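Local coordinates for FBP protein (Leishmania major, PDB 5OEZ), which probably hydrolyses fructose 1,6-bisphosphate to fructose 6-phosphate and phosphate in gluconeogenesis, working as a magnesium-dependent homotetramer, at residues Gln36-Val41 with Lys82-Ser87; Glu100-Ala105 with Glu151-Val156; Ala176-Leu181 with Asp255-Leu260. All coordinates share one frame; numbering follows the deposited sequence.

Contact 1: residues Gln36-Val41 with Lys82-Ser87; sequences QTSVKV and KAYLLS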
ATOM      1  N   GLN C  36      -5.802   1.116 -17.774  1.00 46.21           N
ATOM      2  CA  GLN C  36      -4.981   1.218 -16.571  1.00 46.98           C
ATOM      3  C   GLN C  36      -5.824   1.052 -15.319  1.00 48.17           C
ATOM      4  O   GLN C  36      -5.431   0.326 -14.409  1.00 43.58           O
ATOM      5  CB  GLN C  36      -4.279   2.556 -16.498  1.00 50.02           C
ATOM      6  CG  GLN C  36      -3.121   2.697 -17.451  1.00 56.50           C
ATOM      7  CD  GLN C  36      -2.524   4.083 -17.337  1.00 61.19           C
ATOM      8  OE1 GLN C  36      -1.772   4.359 -16.405  1.00 67.48           O
ATOM      9  NE2 GLN C  36      -2.862   4.966 -18.281  1.00 56.63           N
ATOM     10  N   THR C  37      -6.977   1.716 -15.285  1.00 39.38           N
ATOM     11  CA  THR C  37      -7.855   1.622 -14.132  1.00 44.20           C
ATOM     12  C   THR C  37      -8.312   0.199 -13.920  1.00 43.45           C
ATOM     13  O   THR C  37      -8.333  -0.297 -12.767  1.00 44.98           O
ATOM     14  CB  THR C  37      -9.081   2.556 -14.264  1.00 44.93           C
ATOM     15  OG1 THR C  37      -8.625   3.895 -14.441  1.00 45.10           O
ATOM     16  CG2 THR C  37      -9.931   2.513 -13.010  1.00 49.98           C
ATOM     17  N   SER C  38      -8.678  -0.463 -15.024  1.00 43.34           N
ATOM     18  CA  SER C  38      -9.147  -1.862 -14.976  1.00 45.02           C
ATOM     19  C   SER C  38      -8.075  -2.774 -14.406  1.00 38.73           C
ATOM     20  O   SER C  38      -8.351  -3.631 -13.565  1.00 44.46           O
ATOM     21  CB  SER C  38      -9.541  -2.358 -16.373  1.00 44.77           C
ATOM     22  OG  SER C  38     -10.543  -1.537 -16.942  1.00 48.18           O
ATOM     23  N   VAL C  39      -6.851  -2.571 -14.878  1.00 36.63           N
ATOM     24  CA  VAL C  39      -5.716  -3.386 -14.451  1.00 40.90           C
ATOM     25  C   VAL C  39      -5.459  -3.228 -12.953  1.00 40.14           C
ATOM     26  O   VAL C  39      -5.195  -4.218 -12.267  1.00 40.75           O
ATOM     27  CB  VAL C  39      -4.466  -3.097 -15.305  1.00 38.37           C
ATOM     28  CG1 VAL C  39      -3.222  -3.773 -14.743  1.00 40.56           C
ATOM     29  CG2 VAL C  39      -4.687  -3.616 -16.729  1.00 40.70           C
ATOM     30  N   LYS C  40      -5.570  -2.003 -12.456  1.00 42.10           N
ATOM     31  CA  LYS C  40      -5.329  -1.741 -11.039  1.00 42.22           C
ATOM     32  C   LYS C  40      -6.397  -2.342 -10.151  1.00 43.45           C
ATOM     33  O   LYS C  40      -6.098  -2.818  -9.055  1.00 48.60           O
ATOM     34  CB  LYS C  40      -5.198  -0.243 -10.789  1.00 41.08           C
ATOM     35  CG  LYS C  40      -3.920   0.299 -11.387  1.00 43.54           C
ATOM     36  CD  LYS C  40      -3.656   1.753 -11.081  1.00 47.24           C
ATOM     37  CE  LYS C  40      -4.668   2.669 -11.727  1.00 45.47           C
ATOM     38  NZ  LYS C  40      -4.548   3.999 -11.077  1.00 51.46           N
ATOM     39  N   VAL C  41      -7.642  -2.293 -10.611  1.00 43.14           N
ATOM     40  CA  VAL C  41      -8.748  -2.895  -9.885  1.00 45.95           C
ATOM     41  C   VAL C  41      -8.574  -4.412  -9.799  1.00 44.61           C
ATOM     42  O   VAL C  41      -8.788  -5.013  -8.744  1.00 47.66           O
ATOM     43  CB  VAL C  41     -10.113  -2.526 -10.525  1.00 53.39           C
ATOM     44  CG1 VAL C  41     -11.245  -3.383  -9.961  1.00 52.34           C
ATOM     45  CG2 VAL C  41     -10.414  -1.056 -10.280  1.00 49.17           C
ATOM     46  N   LYS C  82     -15.280  -3.983 -18.684  1.00 53.01           N
ATOM     47  CA  LYS C  82     -16.450  -3.493 -19.414  1.00 58.13           C
ATOM     48  C   LYS C  82     -16.933  -2.159 -18.907  1.00 56.86           C
ATOM     49  O   LYS C  82     -17.292  -1.292 -19.702  1.00 57.14           O
ATOM     50  CB  LYS C  82     -17.608  -4.495 -19.372  1.00 58.53           C
ATOM     51  CG  LYS C  82     -17.329  -5.775 -20.124  1.00 61.02           C
ATOM     52  CD  LYS C  82     -18.546  -6.691 -20.274  1.00 64.34           C
ATOM     53  CE  LYS C  82     -19.479  -6.762 -19.079  1.00 73.43           C
ATOM     54  NZ  LYS C  82     -20.474  -7.836 -19.344  1.00 79.64           N
ATOM     55  N   ALA C  83     -16.963  -2.000 -17.585  1.00 55.83           N
ATOM     56  CA  ALA C  83     -17.499  -0.782 -16.985  1.00 51.62           C
ATOM     57  C   ALA C  83     -16.643   0.429 -17.331  1.00 53.36           C
ATOM     58  O   ALA C  83     -17.159   1.467 -17.766  1.00 58.36           O
ATOM     59  CB  ALA C  83     -17.611  -0.934 -15.484  1.00 52.34           C
ATOM     60  N   TYR C  84     -15.335   0.283 -17.180  1.00 46.86           N
ATOM     61  CA  TYR C  84     -14.430   1.376 -17.448  1.00 44.88           C
ATOM     62  C   TYR C  84     -14.279   1.669 -18.943  1.00 46.64           C
ATOM     63  O   TYR C  84     -14.200   2.835 -19.327  1.00 55.67           O
ATOM     64  CB  TYR C  84     -13.073   1.142 -16.746  1.00 46.17           C
ATOM     65  CG  TYR C  84     -13.200   1.156 -15.223  1.00 48.50           C
ATOM     66  CD1 TYR C  84     -13.656   2.291 -14.558  1.00 49.57           C
ATOM     67  CD2 TYR C  84     -12.889   0.030 -14.452  1.00 49.52           C
ATOM     68  CE1 TYR C  84     -13.804   2.300 -13.178  1.00 53.33           C
ATOM     69  CE2 TYR C  84     -13.028   0.036 -13.070  1.00 48.62           C
ATOM     70  CZ  TYR C  84     -13.477   1.176 -12.440  1.00 52.05           C
ATOM     71  OH  TYR C  84     -13.627   1.199 -11.081  1.00 58.70           O
ATOM     72  N   LEU C  85     -14.250   0.637 -19.789  1.00 52.68           N
ATOM     73  CA  LEU C  85     -14.122   0.847 -21.243  1.00 48.91           C
ATOM     74  C   LEU C  85     -15.362   1.500 -21.831  1.00 51.47           C
ATOM     75  O   LEU C  85     -15.241   2.430 -22.616  1.00 52.29           O
ATOM     76  CB  LEU C  85     -13.811  -0.450 -21.989  1.00 53.23           C
ATOM     77  CG  LEU C  85     -12.406  -1.025 -21.806  1.00 51.94           C
ATOM     78  CD1 LEU C  85     -12.344  -2.455 -22.311  1.00 60.35           C
ATOM     79  CD2 LEU C  85     -11.368  -0.172 -22.514  1.00 54.04           C
ATOM     80  N   LEU C  86     -16.543   1.037 -21.445  1.00 54.08           N
ATOM     81  CA  LEU C  86     -17.788   1.622 -21.952  1.00 58.95           C
ATOM     82  C   LEU C  86     -17.970   3.083 -21.529  1.00 64.38           C
ATOM     83  O   LEU C  86     -18.486   3.877 -22.304  1.00 71.16           O
ATOM     84  CB  LEU C  86     -19.005   0.774 -21.554  1.00 61.49           C
ATOM     85  CG  LEU C  86     -19.111  -0.600 -22.248  1.00 72.98           C
ATOM     86  CD1 LEU C  86     -20.224  -1.442 -21.622  1.00 74.42           C
ATOM     87  CD2 LEU C  86     -19.322  -0.474 -23.756  1.00 69.44           C
ATOM     88  N   SER C  87     -17.525   3.436 -20.322  1.00 61.92           N
ATOM     89  CA  SER C  87     -17.633   4.814 -19.843  1.00 59.62           C
ATOM     90  C   SER C  87     -16.518   5.722 -20.353  1.00 54.25           C
ATOM     91  O   SER C  87     -16.567   6.922 -20.127  1.00 58.44           O
ATOM     92  CB  SER C  87     -17.707   4.862 -18.301  1.00 60.39           C
ATOM     93  OG  SER C  87     -16.437   4.623 -17.695  1.00 64.87           O
TER
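Thr37 sets its methyl group squarely over one face of the Tyr84 ring. This CH-pi contact puts CG2 of Thr37 3.8 Å from the centroid of the Tyr84 ring, only 8° off the normal, with the two side chains crossing at about a right angle. The torsion of Thr37 (chi1 -57°) divides its work: CG2 stands anti to the backbone N and meets the ring, while OG1 has Met33 O, one turn back, and Glu198 OE2 of the second subunit within hydrogen-bonding reach, two acceptors for its one proton.

Apolar packing extends the patch by one helical turn, where Val41 CG2 lies 4.0 Å from Tyr84 CE2. At the root of the ring, Ser38 OG approaches Tyr84 CB to 3.7 Å; this is van der Waals contact, since the hydroxyl bonds to Ala34 O of its own helix. The small serine suits this point of nearest approach, where the local axes of the antiparallel helices 27-47 and 72-87 are 9.2 Å apart.

Tyr84 OH hydrogen-bonds to Pro9 O of the second subunit. The chemistry combines two roles in one tyrosine: its ring packs against helix 27-47, and its hydroxyl joins the pair to the second subunit.

Contact 2: residues Glu100-Ala105 with Glu151-Val156; sequences EQMIIA and EDANAV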
ATOM      1  N   GLU C 100     -20.347 -14.664 -25.524  1.00 76.17           N
ATOM      2  CA  GLU C 100     -20.627 -15.161 -26.868  1.00 89.50           C
ATOM      3  C   GLU C 100     -20.784 -14.051 -27.922  1.00 86.88           C
ATOM      4  O   GLU C 100     -20.428 -14.258 -29.079  1.00 91.14           O
ATOM      5  CB  GLU C 100     -21.776 -16.163 -26.892  1.00 90.56           C
ATOM      6  CG  GLU C 100     -21.674 -17.200 -28.036  1.00101.05           C
ATOM      7  CD  GLU C 100     -20.410 -18.090 -28.054  1.00105.09           C
ATOM      8  OE1 GLU C 100     -19.516 -17.974 -27.189  1.00106.14           O
ATOM      9  OE2 GLU C 100     -20.300 -18.937 -28.969  1.00114.26           O
ATOM     10  N   GLN C 101     -21.292 -12.884 -27.525  1.00 76.92           N
ATOM     11  CA  GLN C 101     -21.512 -11.781 -28.459  1.00 78.52           C
ATOM     12  C   GLN C 101     -20.700 -10.561 -28.085  1.00 75.75           C
ATOM     13  O   GLN C 101     -20.302 -10.396 -26.943  1.00 65.34           O
ATOM     14  CB  GLN C 101     -22.989 -11.403 -28.501  1.00 78.87           C
ATOM     15  CG  GLN C 101     -23.838 -12.365 -29.312  1.00 93.98           C
ATOM     16  CD  GLN C 101     -25.295 -11.955 -29.353  1.00103.75           C
ATOM     17  OE1 GLN C 101     -25.659 -10.859 -28.909  1.00109.79           O
ATOM     18  NE2 GLN C 101     -26.140 -12.826 -29.894  1.00 93.05           N
ATOM     19  N   MET C 102     -20.499  -9.696 -29.070  1.00 71.51           N
ATOM     20  CA  MET C 102     -19.950  -8.370 -28.847  1.00 59.98           C
ATOM     21  C   MET C 102     -20.998  -7.436 -28.242  1.00 55.25           C
ATOM     22  O   MET C 102     -22.213  -7.642 -28.387  1.00 55.63           O
ATOM     23  CB  MET C 102     -19.427  -7.797 -30.157  1.00 64.41           C
ATOM     24  CG  MET C 102     -18.155  -8.467 -30.644  1.00 69.91           C
ATOM     25  SD  MET C 102     -17.644  -7.962 -32.307  1.00 81.78           S
ATOM     26  CE  MET C 102     -18.857  -8.860 -33.265  1.00 78.21           C
ATOM     27  N   ILE C 103     -20.512  -6.407 -27.556  1.00 55.99           N
ATOM     28  CA  ILE C 103     -21.358  -5.360 -26.969  1.00 58.06           C
ATOM     29  C   ILE C 103     -21.124  -4.070 -27.728  1.00 53.88           C
ATOM     30  O   ILE C 103     -19.988  -3.695 -27.963  1.00 62.52           O
ATOM     31  CB  ILE C 103     -21.026  -5.153 -25.483  1.00 60.32           C
ATOM     32  CG1 ILE C 103     -21.435  -6.393 -24.680  1.00 65.49           C
ATOM     33  CG2 ILE C 103     -21.736  -3.927 -24.921  1.00 63.48           C
ATOM     34  CD1 ILE C 103     -20.695  -6.521 -23.372  1.00 66.06           C
ATOM     35  N   ILE C 104     -22.203  -3.405 -28.111  1.00 56.94           N
ATOM     36  CA  ILE C 104     -22.144  -2.134 -28.820  1.00 60.70           C
ATOM     37  C   ILE C 104     -22.355  -1.051 -27.769  1.00 62.37           C
ATOM     38  O   ILE C 104     -23.305  -1.124 -26.984  1.00 63.85           O
ATOM     39  CB  ILE C 104     -23.222  -2.051 -29.933  1.00 64.88           C
ATOM     40  CG1 ILE C 104     -22.838  -2.917 -31.148  1.00 72.69           C
ATOM     41  CG2 ILE C 104     -23.358  -0.633 -30.461  1.00 67.63           C
ATOM     42  CD1 ILE C 104     -22.546  -4.375 -30.883  1.00 70.74           C
ATOM     43  N   ALA C 105     -21.464  -0.065 -27.738  1.00 61.72           N
ATOM     44  CA  ALA C 105     -21.633   1.086 -26.853  1.00 67.68           C
ATOM     45  C   ALA C 105     -22.874   1.871 -27.253  1.00 72.24           C
ATOM     46  O   ALA C 105     -23.224   1.914 -28.433  1.00 76.91           O
ATOM     47  CB  ALA C 105     -20.407   1.979 -26.910  1.00 68.62           C
ATOM     48  N   GLU C 151     -25.159  -7.213 -35.634  1.00 70.99           N
ATOM     49  CA  GLU C 151     -25.064  -7.657 -37.031  1.00 74.90           C
ATOM     50  C   GLU C 151     -24.013  -6.836 -37.784  1.00 73.07           C
ATOM     51  O   GLU C 151     -23.159  -7.411 -38.463  1.00 73.41           O
ATOM     52  CB  GLU C 151     -26.438  -7.641 -37.728  1.00 79.10           C
ATOM     53  CG  GLU C 151     -27.402  -8.778 -37.237  1.00 80.67           C
ATOM     54  CD  GLU C 151     -28.211  -8.399 -35.990  1.00 87.79           C
ATOM     55  OE1 GLU C 151     -27.863  -7.417 -35.290  1.00 91.72           O
ATOM     56  OE2 GLU C 151     -29.199  -9.092 -35.678  1.00 86.70           O
ATOM     57  N   ASP C 152     -24.046  -5.510 -37.630  1.00 70.21           N
ATOM     58  CA  ASP C 152     -23.041  -4.635 -38.242  1.00 69.12           C
ATOM     59  C   ASP C 152     -21.660  -5.021 -37.775  1.00 65.28           C
ATOM     60  O   ASP C 152     -20.751  -5.207 -38.582  1.00 68.97           O
ATOM     61  CB  ASP C 152     -23.286  -3.148 -37.891  1.00 77.28           C
ATOM     62  CG  ASP C 152     -24.527  -2.556 -38.568  1.00 84.56           C
ATOM     63  OD1 ASP C 152     -25.089  -3.184 -39.494  1.00 94.29           O
ATOM     64  OD2 ASP C 152     -24.936  -1.441 -38.167  1.00 90.66           O
ATOM     65  N   ALA C 153     -21.494  -5.109 -36.456  1.00 65.82           N
ATOM     66  CA  ALA C 153     -20.202  -5.451 -35.844  1.00 60.45           C
ATOM     67  C   ALA C 153     -19.649  -6.779 -36.363  1.00 63.22           C
ATOM     68  O   ALA C 153     -18.443  -6.892 -36.612  1.00 61.53           O
ATOM     69  CB  ALA C 153     -20.323  -5.478 -34.330  1.00 57.59           C
ATOM     70  N   ASN C 154     -20.531  -7.767 -36.537  1.00 64.98           N
ATOM     71  CA  ASN C 154     -20.134  -9.079 -37.087  1.00 67.33           C
ATOM     72  C   ASN C 154     -19.611  -8.979 -38.520  1.00 66.93           C
ATOM     73  O   ASN C 154     -18.620  -9.612 -38.861  1.00 62.65           O
ATOM     74  CB  ASN C 154     -21.297 -10.080 -37.034  1.00 74.34           C
ATOM     75  CG  ASN C 154     -21.567 -10.608 -35.634  1.00 83.68           C
ATOM     76  OD1 ASN C 154     -20.703 -10.577 -34.756  1.00 72.82           O
ATOM     77  ND2 ASN C 154     -22.796 -11.073 -35.409  1.00 93.04           N
ATOM     78  N   ALA C 155     -20.271  -8.174 -39.350  1.00 64.21           N
ATOM     79  CA  ALA C 155     -19.789  -7.910 -40.700  1.00 63.18           C
ATOM     80  C   ALA C 155     -18.449  -7.184 -40.710  1.00 62.01           C
ATOM     81  O   ALA C 155     -17.573  -7.534 -41.498  1.00 70.06           O
ATOM     82  CB  ALA C 155     -20.819  -7.125 -41.497  1.00 68.98           C
ATOM     83  N   VAL C 156     -18.268  -6.214 -39.814  1.00 62.21           N
ATOM     84  CA  VAL C 156     -17.026  -5.433 -39.768  1.00 62.09           C
ATOM     85  C   VAL C 156     -15.806  -6.285 -39.449  1.00 63.00           C
ATOM     86  O   VAL C 156     -14.791  -6.185 -40.142  1.00 66.63           O
ATOM     87  CB  VAL C 156     -17.130  -4.232 -38.799  1.00 62.73           C
ATOM     88  CG1 VAL C 156     -15.767  -3.595 -38.520  1.00 62.38           C
ATOM     89  CG2 VAL C 156     -18.070  -3.190 -39.377  1.00 65.19           C
TER
HETATM   90  O   HOH W   1     -21.124 -10.622 -31.779  1.00 63.15           O
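The side-chain amide of Asn154, the flat group of this contact, faces Met102 with its carbonyl end. Its OD1 accepts a hydrogen bond of 3.0 Å from a water, and the same water accepts one of 2.9 Å from Met102 N. The water thus passes the backbone N-H of Met102 on to the helix side chain, where no direct bond is made. Methionine CE comes improbably close to Asn154 OD1, so the exact place of that methyl is doubtful.

The rest of the contact is apolar. Met102 runs out extended, and its SD lies 4.2 Å from Ala153 CB. Ile104 reaches the same alanine from farther along the strand, its CD1 4.2 Å from Ala153 CB. Alanine suits the spot: its small side chain leaves room for both the long methionine and the branched isoleucine, and Val93 of the neighbouring strand 91-96 packs on both Met102 and Ala153.

Met102 and Ile104 face helix 150-158, whereas Ile103 between them turns to helix 72-87. The side chains alternate as in any extended chain, and here the edge strand 103-104 is covered by helices on both faces, as in the layered alpha/beta fold of fructose-1,6-bisphosphatases.

Contact 3: residues Ala176-Leu181 with Asp255-Leu260; sequences ATNLVL and DIHRTL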
ATOM      1  N   ALA C 176       5.610  -8.111  -9.101  1.00 57.00           N
ATOM      2  CA  ALA C 176       5.319  -6.796  -9.626  1.00 49.49           C
ATOM      3  C   ALA C 176       4.149  -6.927 -10.603  1.00 51.97           C
ATOM      4  O   ALA C 176       3.823  -8.019 -11.043  1.00 57.30           O
ATOM      5  CB  ALA C 176       6.536  -6.238 -10.329  1.00 54.86           C
ATOM      6  N   THR C 177       3.532  -5.800 -10.931  1.00 43.99           N
ATOM      7  CA  THR C 177       2.497  -5.722 -11.944  1.00 44.22           C
ATOM      8  C   THR C 177       3.082  -4.951 -13.138  1.00 44.97           C
ATOM      9  O   THR C 177       3.444  -3.786 -12.993  1.00 47.17           O
ATOM     10  CB  THR C 177       1.263  -5.014 -11.397  1.00 44.17           C
ATOM     11  OG1 THR C 177       0.874  -5.654 -10.180  1.00 48.37           O
ATOM     12  CG2 THR C 177       0.103  -5.053 -12.384  1.00 47.03           C
ATOM     13  N   ASN C 178       3.205  -5.628 -14.282  1.00 41.37           N
ATOM     14  CA  ASN C 178       3.768  -5.058 -15.494  1.00 37.28           C
ATOM     15  C   ASN C 178       2.703  -4.827 -16.511  1.00 40.00           C
ATOM     16  O   ASN C 178       1.716  -5.542 -16.538  1.00 42.80           O
ATOM     17  CB  ASN C 178       4.766  -5.997 -16.095  1.00 36.95           C
ATOM     18  CG  ASN C 178       5.953  -6.231 -15.189  1.00 46.25           C
ATOM     19  OD1 ASN C 178       6.278  -7.372 -14.843  1.00 56.87           O
ATOM     20  ND2 ASN C 178       6.617  -5.157 -14.814  1.00 42.22           N
ATOM     21  N   LEU C 179       2.894  -3.796 -17.321  1.00 37.43           N
ATOM     22  CA  LEU C 179       2.027  -3.504 -18.439  1.00 38.23           C
ATOM     23  C   LEU C 179       2.914  -3.294 -19.643  1.00 41.42           C
ATOM     24  O   LEU C 179       3.782  -2.429 -19.628  1.00 42.40           O
ATOM     25  CB  LEU C 179       1.167  -2.270 -18.161  1.00 45.08           C
ATOM     26  CG  LEU C 179      -0.070  -2.092 -19.045  1.00 45.29           C
ATOM     27  CD1 LEU C 179      -1.139  -1.331 -18.285  1.00 51.41           C
ATOM     28  CD2 LEU C 179       0.263  -1.383 -20.348  1.00 48.01           C
ATOM     29  N   VAL C 180       2.709  -4.103 -20.678  1.00 38.78           N
ATOM     30  CA  VAL C 180       3.536  -4.071 -21.879  1.00 36.78           C
ATOM     31  C   VAL C 180       2.608  -3.718 -23.030  1.00 41.93           C
ATOM     32  O   VAL C 180       1.523  -4.277 -23.137  1.00 39.23           O
ATOM     33  CB  VAL C 180       4.206  -5.440 -22.077  1.00 40.53           C
ATOM     34  CG1 VAL C 180       4.998  -5.512 -23.373  1.00 40.95           C
ATOM     35  CG2 VAL C 180       5.122  -5.739 -20.889  1.00 44.76           C
ATOM     36  N   LEU C 181       3.048  -2.827 -23.903  1.00 36.16           N
ATOM     37  CA  LEU C 181       2.159  -2.160 -24.830  1.00 39.90           C
ATOM     38  C   LEU C 181       2.866  -1.872 -26.140  1.00 39.61           C
ATOM     39  O   LEU C 181       4.073  -1.591 -26.137  1.00 36.59           O
ATOM     40  CB  LEU C 181       1.751  -0.832 -24.169  1.00 59.29           C
ATOM     41  CG  LEU C 181       0.861   0.158 -24.910  1.00 57.87           C
ATOM     42  CD1 LEU C 181      -0.509  -0.439 -25.215  1.00 77.21           C
ATOM     43  CD2 LEU C 181       0.715   1.407 -24.067  1.00 60.05           C
ATOM     44  N   ASP C 255       4.387 -16.824 -19.557  1.00 43.64           N
ATOM     45  CA  ASP C 255       5.372 -17.493 -20.406  1.00 40.48           C
ATOM     46  C   ASP C 255       5.796 -16.580 -21.557  1.00 36.78           C
ATOM     47  O   ASP C 255       6.989 -16.498 -21.883  1.00 42.50           O
ATOM     48  CB  ASP C 255       4.871 -18.864 -20.894  1.00 44.81           C
ATOM     49  CG  ASP C 255       4.903 -19.950 -19.786  1.00 49.20           C
ATOM     50  OD1 ASP C 255       5.987 -20.192 -19.183  1.00 50.58           O
ATOM     51  OD2 ASP C 255       3.849 -20.601 -19.531  1.00 46.57           O
ATOM     52  N   ILE C 256       4.848 -15.859 -22.146  1.00 38.28           N
ATOM     53  CA  ILE C 256       5.183 -14.925 -23.228  1.00 45.03           C
ATOM     54  C   ILE C 256       6.037 -13.760 -22.714  1.00 42.96           C
ATOM     55  O   ILE C 256       6.994 -13.350 -23.375  1.00 39.37           O
ATOM     56  CB  ILE C 256       3.922 -14.390 -23.944  1.00 49.12           C
ATOM     57  CG1 ILE C 256       3.217 -15.510 -24.705  1.00 54.19           C
ATOM     58  CG2 ILE C 256       4.277 -13.223 -24.857  1.00 46.51           C
ATOM     59  CD1 ILE C 256       3.941 -15.949 -25.945  1.00 67.57           C
ATOM     60  N   HIS C 257       5.681 -13.227 -21.551  1.00 45.19           N
ATOM     61  CA  HIS C 257       6.451 -12.158 -20.927  1.00 42.42           C
ATOM     62  C   HIS C 257       7.911 -12.549 -20.699  1.00 40.14           C
ATOM     63  O   HIS C 257       8.809 -11.786 -21.059  1.00 40.61           O
ATOM     64  CB  HIS C 257       5.798 -11.740 -19.618  1.00 39.02           C
ATOM     65  CG  HIS C 257       6.463 -10.578 -18.966  1.00 40.98           C
ATOM     66  ND1 HIS C 257       6.470  -9.317 -19.525  1.00 40.87           N
ATOM     67  CD2 HIS C 257       7.151 -10.483 -17.805  1.00 38.45           C
ATOM     68  CE1 HIS C 257       7.141  -8.495 -18.738  1.00 42.80           C
ATOM     69  NE2 HIS C 257       7.563  -9.176 -17.690  1.00 40.87           N
ATOM     70  N   ARG C 258       8.148 -13.746 -20.164  1.00 36.97           N
ATOM     71  CA  ARG C 258       9.518 -14.276 -20.049  1.00 38.74           C
ATOM     72  C   ARG C 258      10.168 -14.388 -21.432  1.00 40.32           C
ATOM     73  O   ARG C 258      11.327 -14.001 -21.616  1.00 41.72           O
ATOM     74  CB  ARG C 258       9.538 -15.640 -19.349  1.00 35.94           C
ATOM     75  CG  ARG C 258      10.934 -16.154 -18.991  1.00 42.08           C
ATOM     76  CD  ARG C 258      10.987 -17.665 -18.699  1.00 46.94           C
ATOM     77  NE  ARG C 258      10.367 -18.382 -19.796  1.00 42.73           N
ATOM     78  CZ  ARG C 258       9.198 -19.016 -19.768  1.00 50.05           C
ATOM     79  NH1 ARG C 258       8.498 -19.166 -18.652  1.00 46.39           N
ATOM     80  NH2 ARG C 258       8.746 -19.568 -20.896  1.00 50.79           N
ATOM     81  N   THR C 259       9.434 -14.906 -22.403  1.00 41.94           N
ATOM     82  CA  THR C 259       9.974 -15.083 -23.757  1.00 38.10           C
ATOM     83  C   THR C 259      10.449 -13.755 -24.340  1.00 37.29           C
ATOM     84  O   THR C 259      11.541 -13.678 -24.886  1.00 42.89           O
ATOM     85  CB  THR C 259       8.928 -15.737 -24.682  1.00 42.45           C
ATOM     86  OG1 THR C 259       8.536 -17.000 -24.129  1.00 45.18           O
ATOM     87  CG2 THR C 259       9.468 -15.952 -26.097  1.00 43.77           C
ATOM     88  N   LEU C 260       9.620 -12.725 -24.245  1.00 37.10           N
ATOM     89  CA  LEU C 260       9.986 -11.389 -24.691  1.00 40.94           C
ATOM     90  C   LEU C 260      11.272 -10.840 -24.082  1.00 40.00           C
ATOM     91  O   LEU C 260      12.077 -10.250 -24.787  1.00 46.91           O
ATOM     92  CB  LEU C 260       8.885 -10.382 -24.338  1.00 51.89           C
ATOM     93  CG  LEU C 260       7.734 -10.022 -25.234  1.00 51.04           C
ATOM     94  CD1 LEU C 260       7.317  -8.590 -24.917  1.00 60.83           C
ATOM     95  CD2 LEU C 260       8.119 -10.147 -26.673  1.00 56.03           C
TER
HETATM   96  O   HOH W   2       9.167  -8.189 -15.739  1.00 44.22           O
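Asn178 and His257 meet through a shared water. Asn178 OD1 stands 3.6 Å from His257 NE2, too far for a direct bond, and the water fills the role: it donates to Asn178 OD1 over 3.1 Å and is hydrogen-bonded to His257 NE2 at 2.7 Å, lying in the plane of the imidazole at its edge. Amide and ring planes are only 25° apart, although the two side chains cross at about a right angle. Farther along the strand, Val180 splits its methyls between two partners. CG2 of Val180 touches the edge of the imidazole, 4.0 Å from His257 CE1, while CG1 of Val180 and CD1 of Leu260 meet tip to tip at 4.2 Å. A beta-branched residue suits this place because it can pack on two neighbours one helical turn apart.

The imidazole reaches the strand because its CG is anti to the backbone N (chi1 -175°). Its other nitrogen, ND1, hydrogen-bonds to Tyr170 OH on strand 167-173, so both ring nitrogens have partners, which fixes the ring's rotation. Tyr170 also packs on Val180 and Leu260, and Ala128 of the third subunit packs on His257.

Next comes the helix itself. Arg258 NH1 forms a nearly straight salt bridge of 2.8 Å with Asp255 OD1, taking the anti lone pair of the carboxylate, and the carboxylate oxygens of Asp255 also accept the backbone N-H groups of Ile249 and Gly250. These bonds tie the helix to the loop of Arg247 and Tyr248, which bind fructose 6-phosphate in the ligand-bound enzyme. With the strand crossed at 68°, helix 252-262 of the C-terminal half packs on the sheet of the N-terminal half, an interdomain helix-on-sheet layer of the fructose-1,6-bisphosphatase fold, beside its sugar-phosphate site.

How the contacts relate
The three contacts follow one another along the chain, and all involve the eight-stranded sheet of the N-terminal half or the helices that cover it. Contact 1 lies in the helix layer on one face, its centre about 20 Å from the centre of each of the others; contacts 2 and 3 have centres about 30 Å apart and do not touch. Contact 1 meets both: Lys82 and Leu86 pack on Ile103 and Ala105 of contact 2, and Val39 on Thr177 of contact 3. Contacts 2 and 3 place helices 150-158 and 252-262 on the opposite face, the second joining the C-terminal half. The sheet separates a helix pair touching the second subunit from a helix near the sugar-phosphate site.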